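Local coordinates for purine nucleoside phosphorylase (Grouper iridovirus, PDB 3KHS) that catalyses the phosphorolysis of purine nucleosides to free base and pentose 1-phosphate, a step of purine salvage, at the interface of chains A and B. Residues are numbered along the deposited sequence; one frame, centred on the assembly and turned at random. Chains: chain A/B, Purine nucleoside phosphorylase.

Contact 1 and contact 2 lie about 15 Å apart, measured between the centres of their C-alpha atoms. Contact 1 brings a residue of chain B to the active site of chain A, as is usual in trimeric purine nucleoside phosphorylases, and contact 2 probably helps to hold the subunits together. They share a stretch of chain A: A:Pro195 serves contact 1, whereas A:Thr199 and the start of helix 200-208 serve contact 2. On chain B, loops form contact 1 and strand 131-134 forms contact 2. Different surfaces of the two copies meet, as expected for head-to-tail association in the deposited three-chain assembly.

Contact 1: the interface of chains A and B. Residues chain A 85, 195, 216; chain B 142, 144-145, 155-157.
The side-chain oxygen OD1 of B:Asn142 lies near A:Pro195 CD across the interface while accepting the backbone N-H of B:Leu144 at 3.0 Å. That N-H lies in the carbonyl plane, on a lone pair, and the bond probably helps to set the B loop beside the proline ring. A:Pro195, which follows a cis peptide bond, presses its CG against B:Leu144 CB at 3.6 Å. Its CB and CG also lie over one face of the B:Arg155 guanidinium, with CG 3.5 Å from NH2. The arginine chain is bent at chi2 and chi3 (-65° and 75°), which folds the guanidinium back over the proline; a weak bond from NH2 to the B:Leu144 carbonyl may help to hold it. NH1 reaches the rim of A:Tyr85 at CD2, the ring and guanidinium planes being almost perpendicular.

Active sites built across a subunit boundary are a hallmark of trimeric purine nucleoside phosphorylases, and B:Phe156 is the aromatic residue lent to the neighbour's nucleoside pocket, on its ribose side. It turns its edge to one face of A:Tyr85, the planes 81° apart, with CE1 lying 3.6 Å from the tyrosine CZ and offset toward the rim. The tyrosine hydroxyl OH, close to the phenylalanine CZ, belongs to the ribose-binding group of this family. A:Met216, another pocket residue, passes the phenylalanine in the opposite direction and meets CE1 with its sulfur SD at 3.9 Å. At the other end of this edge, the A:Pro195 carbonyl oxygen O lies in the ring plane of B:Phe156, 3.2 Å from CD1.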
ATOM      1  N   TYR A  85       3.218  -2.909 -12.300  1.00 36.88           N
ATOM      2  CA  TYR A  85       3.632  -4.301 -12.138  1.00 36.76           C
ATOM      3  C   TYR A  85       4.871  -4.686 -12.945  1.00 39.23           C
ATOM      4  O   TYR A  85       5.464  -5.730 -12.704  1.00 40.71           O
ATOM      5  CB  TYR A  85       2.466  -5.272 -12.435  1.00 37.09           C
ATOM      6  CG  TYR A  85       2.043  -5.334 -13.877  1.00 38.85           C
ATOM      7  CD1 TYR A  85       0.842  -4.748 -14.295  1.00 37.99           C
ATOM      8  CD2 TYR A  85       2.873  -5.927 -14.845  1.00 35.13           C
ATOM      9  CE1 TYR A  85       0.476  -4.748 -15.651  1.00 43.65           C
ATOM     10  CE2 TYR A  85       2.529  -5.924 -16.195  1.00 37.13           C
ATOM     11  CZ  TYR A  85       1.330  -5.334 -16.592  1.00 40.10           C
ATOM     12  OH  TYR A  85       0.982  -5.310 -17.909  1.00 36.94           O
ATOM     13  N   PRO A 195       0.983  -8.056 -10.676  1.00 36.58           N
ATOM     14  CA  PRO A 195       0.406  -8.609 -11.910  1.00 34.83           C
ATOM     15  C   PRO A 195      -0.468  -9.807 -11.635  1.00 34.43           C
ATOM     16  O   PRO A 195      -1.114 -10.317 -12.527  1.00 41.51           O
ATOM     17  CB  PRO A 195       1.632  -8.977 -12.728  1.00 36.61           C
ATOM     18  CG  PRO A 195       2.615  -9.498 -11.644  1.00 33.46           C
ATOM     19  CD  PRO A 195       2.354  -8.568 -10.438  1.00 39.42           C
ATOM     20  N   MET A 216      -5.076  -3.004 -14.051  1.00 35.61           N
ATOM     21  CA  MET A 216      -3.815  -2.616 -13.442  1.00 37.17           C
ATOM     22  C   MET A 216      -3.178  -1.361 -14.035  1.00 35.40           C
ATOM     23  O   MET A 216      -1.954  -1.236 -14.062  1.00 35.17           O
ATOM     24  CB  MET A 216      -2.844  -3.805 -13.526  1.00 37.84           C
ATOM     25  CG  MET A 216      -3.508  -5.128 -13.165  1.00 33.15           C
ATOM     26  SD  MET A 216      -2.516  -6.627 -13.439  1.00 34.42           S
ATOM     27  CE  MET A 216      -3.366  -7.770 -12.546  1.00 31.13           C
TER
ATOM     28  N   ASN B 142       3.923  -6.172  -4.337  1.00 30.57           N
ATOM     29  CA  ASN B 142       3.527  -7.474  -4.857  1.00 36.10           C
ATOM     30  C   ASN B 142       4.817  -8.252  -5.147  1.00 30.69           C
ATOM     31  O   ASN B 142       5.709  -7.755  -5.813  1.00 34.76           O
ATOM     32  CB  ASN B 142       2.713  -7.293  -6.142  1.00 35.26           C
ATOM     33  CG  ASN B 142       2.067  -8.587  -6.596  1.00 41.33           C
ATOM     34  OD1 ASN B 142       2.747  -9.489  -7.091  1.00 35.72           O
ATOM     35  ND2 ASN B 142       0.755  -8.699  -6.397  1.00 30.51           N
ATOM     36  N   LEU B 144       5.542 -10.477  -7.237  1.00 30.16           N
ATOM     37  CA  LEU B 144       5.787 -10.779  -8.636  1.00 29.43           C
ATOM     38  C   LEU B 144       6.072  -9.502  -9.392  1.00 29.84           C
ATOM     39  O   LEU B 144       6.359  -9.532 -10.587  1.00 27.36           O
ATOM     40  CB  LEU B 144       4.584 -11.457  -9.290  1.00 26.05           C
ATOM     41  CG  LEU B 144       4.177 -12.781  -8.667  1.00 30.22           C
ATOM     42  CD1 LEU B 144       2.929 -13.284  -9.342  1.00 30.00           C
ATOM     43  CD2 LEU B 144       5.323 -13.775  -8.822  1.00 33.58           C
ATOM     44  N   THR B 145       5.990  -8.362  -8.724  1.00 34.95           N
ATOM     45  CA  THR B 145       6.276  -7.118  -9.442  1.00 38.27           C
ATOM     46  C   THR B 145       7.667  -7.193 -10.065  1.00 39.64           C
ATOM     47  O   THR B 145       8.621  -7.635  -9.420  1.00 45.63           O
ATOM     48  CB  THR B 145       6.197  -5.885  -8.526  1.00 39.02           C
ATOM     49  OG1 THR B 145       4.837  -5.683  -8.117  1.00 39.70           O
ATOM     50  CG2 THR B 145       6.718  -4.641  -9.255  1.00 26.29           C
ATOM     51  N   ARG B 155       2.445 -14.367 -16.760  1.00 46.26           N
ATOM     52  CA  ARG B 155       2.705 -12.970 -16.454  1.00 45.41           C
ATOM     53  C   ARG B 155       1.631 -12.548 -15.433  1.00 44.69           C
ATOM     54  O   ARG B 155       1.914 -11.901 -14.436  1.00 42.88           O
ATOM     55  CB  ARG B 155       2.562 -12.118 -17.725  1.00 41.02           C
ATOM     56  CG  ARG B 155       3.549 -10.947 -17.873  1.00 51.25           C
ATOM     57  CD  ARG B 155       3.438  -9.803 -16.851  1.00 46.67           C
ATOM     58  NE  ARG B 155       3.987 -10.158 -15.536  1.00 54.78           N
ATOM     59  CZ  ARG B 155       4.944  -9.483 -14.895  1.00 53.28           C
ATOM     60  NH1 ARG B 155       5.485  -8.397 -15.441  1.00 48.25           N
ATOM     61  NH2 ARG B 155       5.360  -9.894 -13.701  1.00 50.57           N
ATOM     62  N   PHE B 156       0.394 -12.925 -15.724  1.00 44.31           N
ATOM     63  CA  PHE B 156      -0.753 -12.612 -14.890  1.00 42.15           C
ATOM     64  C   PHE B 156      -1.351 -13.910 -14.335  1.00 38.85           C
ATOM     65  O   PHE B 156      -2.401 -14.363 -14.780  1.00 37.94           O
ATOM     66  CB  PHE B 156      -1.803 -11.886 -15.728  1.00 39.49           C
ATOM     67  CG  PHE B 156      -1.298 -10.647 -16.391  1.00 40.40           C
ATOM     68  CD1 PHE B 156      -0.936  -9.531 -15.631  1.00 40.71           C
ATOM     69  CD2 PHE B 156      -1.227 -10.570 -17.788  1.00 40.53           C
ATOM     70  CE1 PHE B 156      -0.516  -8.350 -16.258  1.00 36.87           C
ATOM     71  CE2 PHE B 156      -0.806  -9.394 -18.429  1.00 36.25           C
ATOM     72  CZ  PHE B 156      -0.451  -8.280 -17.667  1.00 39.33           C
ATOM     73  N   PRO B 157      -0.683 -14.511 -13.342  1.00 38.92           N
ATOM     74  CA  PRO B 157      -1.117 -15.754 -12.710  1.00 35.57           C
ATOM     75  C   PRO B 157      -2.432 -15.637 -11.948  1.00 41.54           C
ATOM     76  O   PRO B 157      -2.675 -14.657 -11.237  1.00 41.79           O
ATOM     77  CB  PRO B 157       0.037 -16.072 -11.772  1.00 38.42           C
ATOM     78  CG  PRO B 157       0.509 -14.707 -11.357  1.00 34.87           C
ATOM     79  CD  PRO B 157       0.514 -13.967 -12.673  1.00 36.42           C
TER

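Contact 2: the interface of chains A and B. Residues chain A 199, 201-202; chain B 131-134.
With OG1 held between its backbone N and carbonyl carbon (chi1 58°), A:Thr199 points its hydroxyl both at its own helix start and at B:His132, while A:Glu202, extended beyond CG (chi2 165°), carries its carboxylate to the same edge of chain B. The two residues form a capping box, the Thr-x-x-Glu motif at the N-terminus of helix 200-208 in this PNP/MTAP-family enzyme. The A:Glu202 backbone N donates to A:Thr199 OG1. In return, A:Thr199 N donates to A:Glu202 OE1 at 3.0 Å, approaching from above the carboxylate plane, which helps to fix the rotation of that group.

A cap of this kind can also serve as a docking surface, here for strand 131-134 of chain B. The capping hydroxyl OG1 of A:Thr199 donates to the B:His132 backbone O at 2.8 Å, nearly in line with the C=O bond. A:Glu202 OE2 receives the B:Asn134 backbone N-H at 2.9 Å, a nearly straight bond reaching the anti side of the carboxylate and tilted out of its plane. The same OE2 is 2.6 Å from a water that also bonds B:His132 NE2, and both the water and OE2 sit at the edge of the imidazole, in its plane. The methyl CG2 of A:Thr199 lies to one side of the imidazole plane and beyond its CD2-NE2 rim, 3.4 Å from NE2.

At the first helical turn, the A:Ala201 backbone N donates to the B:Asp131 carboxylate oxygen OD2 at 2.9 Å; the positive end of the helix dipole probably favours this carboxylate. The A:Ala201 methyl CB meets B:Ile133 CG1 at 3.9 Å.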
ATOM      1  N   THR A 199      -7.435 -12.767  -5.298  1.00 35.88           N
ATOM      2  CA  THR A 199      -8.057 -13.944  -4.739  1.00 30.76           C
ATOM      3  C   THR A 199      -9.559 -13.658  -4.636  1.00 33.88           C
ATOM      4  O   THR A 199      -9.991 -12.504  -4.674  1.00 37.00           O
ATOM      5  CB  THR A 199      -7.573 -14.226  -3.292  1.00 33.95           C
ATOM      6  OG1 THR A 199      -7.853 -13.075  -2.481  1.00 35.95           O
ATOM      7  CG2 THR A 199      -6.066 -14.559  -3.236  1.00 30.86           C
ATOM      8  N   ALA A 201     -11.410 -13.776  -2.073  1.00 25.98           N
ATOM      9  CA  ALA A 201     -11.616 -12.946  -0.900  1.00 29.47           C
ATOM     10  C   ALA A 201     -11.247 -11.488  -1.172  1.00 33.03           C
ATOM     11  O   ALA A 201     -11.869 -10.590  -0.601  1.00 32.15           O
ATOM     12  CB  ALA A 201     -10.825 -13.471   0.275  1.00 22.66           C
ATOM     13  N   GLU A 202     -10.263 -11.248  -2.045  1.00 30.95           N
ATOM     14  CA  GLU A 202      -9.862  -9.883  -2.366  1.00 30.31           C
ATOM     15  C   GLU A 202     -10.896  -9.253  -3.325  1.00 34.07           C
ATOM     16  O   GLU A 202     -11.230  -8.065  -3.237  1.00 34.42           O
ATOM     17  CB  GLU A 202      -8.459  -9.893  -2.991  1.00 37.53           C
ATOM     18  CG  GLU A 202      -7.360 -10.290  -2.009  1.00 28.81           C
ATOM     19  CD  GLU A 202      -6.035 -10.667  -2.678  1.00 30.52           C
ATOM     20  OE1 GLU A 202      -5.897 -10.524  -3.926  1.00 28.74           O
ATOM     21  OE2 GLU A 202      -5.124 -11.104  -1.944  1.00 24.98           O
TER
ATOM     22  N   ASP B 131      -8.079 -19.262   2.014  1.00 40.47           N
ATOM     23  CA  ASP B 131      -7.912 -18.139   1.101  1.00 37.01           C
ATOM     24  C   ASP B 131      -7.185 -17.017   1.828  1.00 35.82           C
ATOM     25  O   ASP B 131      -7.045 -17.069   3.045  1.00 37.76           O
ATOM     26  CB  ASP B 131      -9.283 -17.654   0.621  1.00 32.31           C
ATOM     27  CG  ASP B 131      -9.190 -16.852  -0.654  1.00 31.43           C
ATOM     28  OD1 ASP B 131      -8.146 -16.982  -1.298  1.00 35.60           O
ATOM     29  OD2 ASP B 131     -10.129 -16.125  -1.045  1.00 32.18           O
ATOM     30  N   HIS B 132      -6.696 -16.013   1.100  1.00 34.57           N
ATOM     31  CA  HIS B 132      -6.022 -14.901   1.782  1.00 32.18           C
ATOM     32  C   HIS B 132      -6.393 -13.549   1.209  1.00 32.40           C
ATOM     33  O   HIS B 132      -7.033 -13.448   0.162  1.00 33.79           O
ATOM     34  CB  HIS B 132      -4.473 -15.055   1.790  1.00 25.94           C
ATOM     35  CG  HIS B 132      -3.803 -14.769   0.471  1.00 27.52           C
ATOM     36  ND1 HIS B 132      -2.762 -15.542  -0.016  1.00 22.46           N
ATOM     37  CD2 HIS B 132      -4.046 -13.828  -0.478  1.00 22.51           C
ATOM     38  CE1 HIS B 132      -2.407 -15.099  -1.210  1.00 17.76           C
ATOM     39  NE2 HIS B 132      -3.169 -14.059  -1.513  1.00 28.47           N
ATOM     40  N   ILE B 133      -6.008 -12.517   1.947  1.00 31.37           N
ATOM     41  CA  ILE B 133      -6.208 -11.127   1.562  1.00 28.55           C
ATOM     42  C   ILE B 133      -4.825 -10.520   1.775  1.00 29.72           C
ATOM     43  O   ILE B 133      -4.383 -10.341   2.918  1.00 29.25           O
ATOM     44  CB  ILE B 133      -7.191 -10.390   2.476  1.00 27.57           C
ATOM     45  CG1 ILE B 133      -8.586 -10.988   2.354  1.00 28.27           C
ATOM     46  CG2 ILE B 133      -7.249  -8.926   2.083  1.00 30.82           C
ATOM     47  CD1 ILE B 133      -9.521 -10.511   3.459  1.00 36.63           C
ATOM     48  N   ASN B 134      -4.128 -10.250   0.671  1.00 32.56           N
ATOM     49  CA  ASN B 134      -2.780  -9.694   0.728  1.00 33.10           C
ATOM     50  C   ASN B 134      -2.747  -8.200   0.449  1.00 29.54           C
ATOM     51  O   ASN B 134      -2.550  -7.757  -0.684  1.00 32.12           O
ATOM     52  CB  ASN B 134      -1.876 -10.443  -0.252  1.00 31.71           C
ATOM     53  CG  ASN B 134      -0.423 -10.073  -0.085  1.00 30.33           C
ATOM     54  OD1 ASN B 134       0.047  -9.979   1.027  1.00 35.24           O
ATOM     55  ND2 ASN B 134       0.298  -9.876  -1.196  1.00 26.05           N
TER
HETATM   56  O   HOH W   1      -3.339 -12.273  -3.361  1.00 14.77           O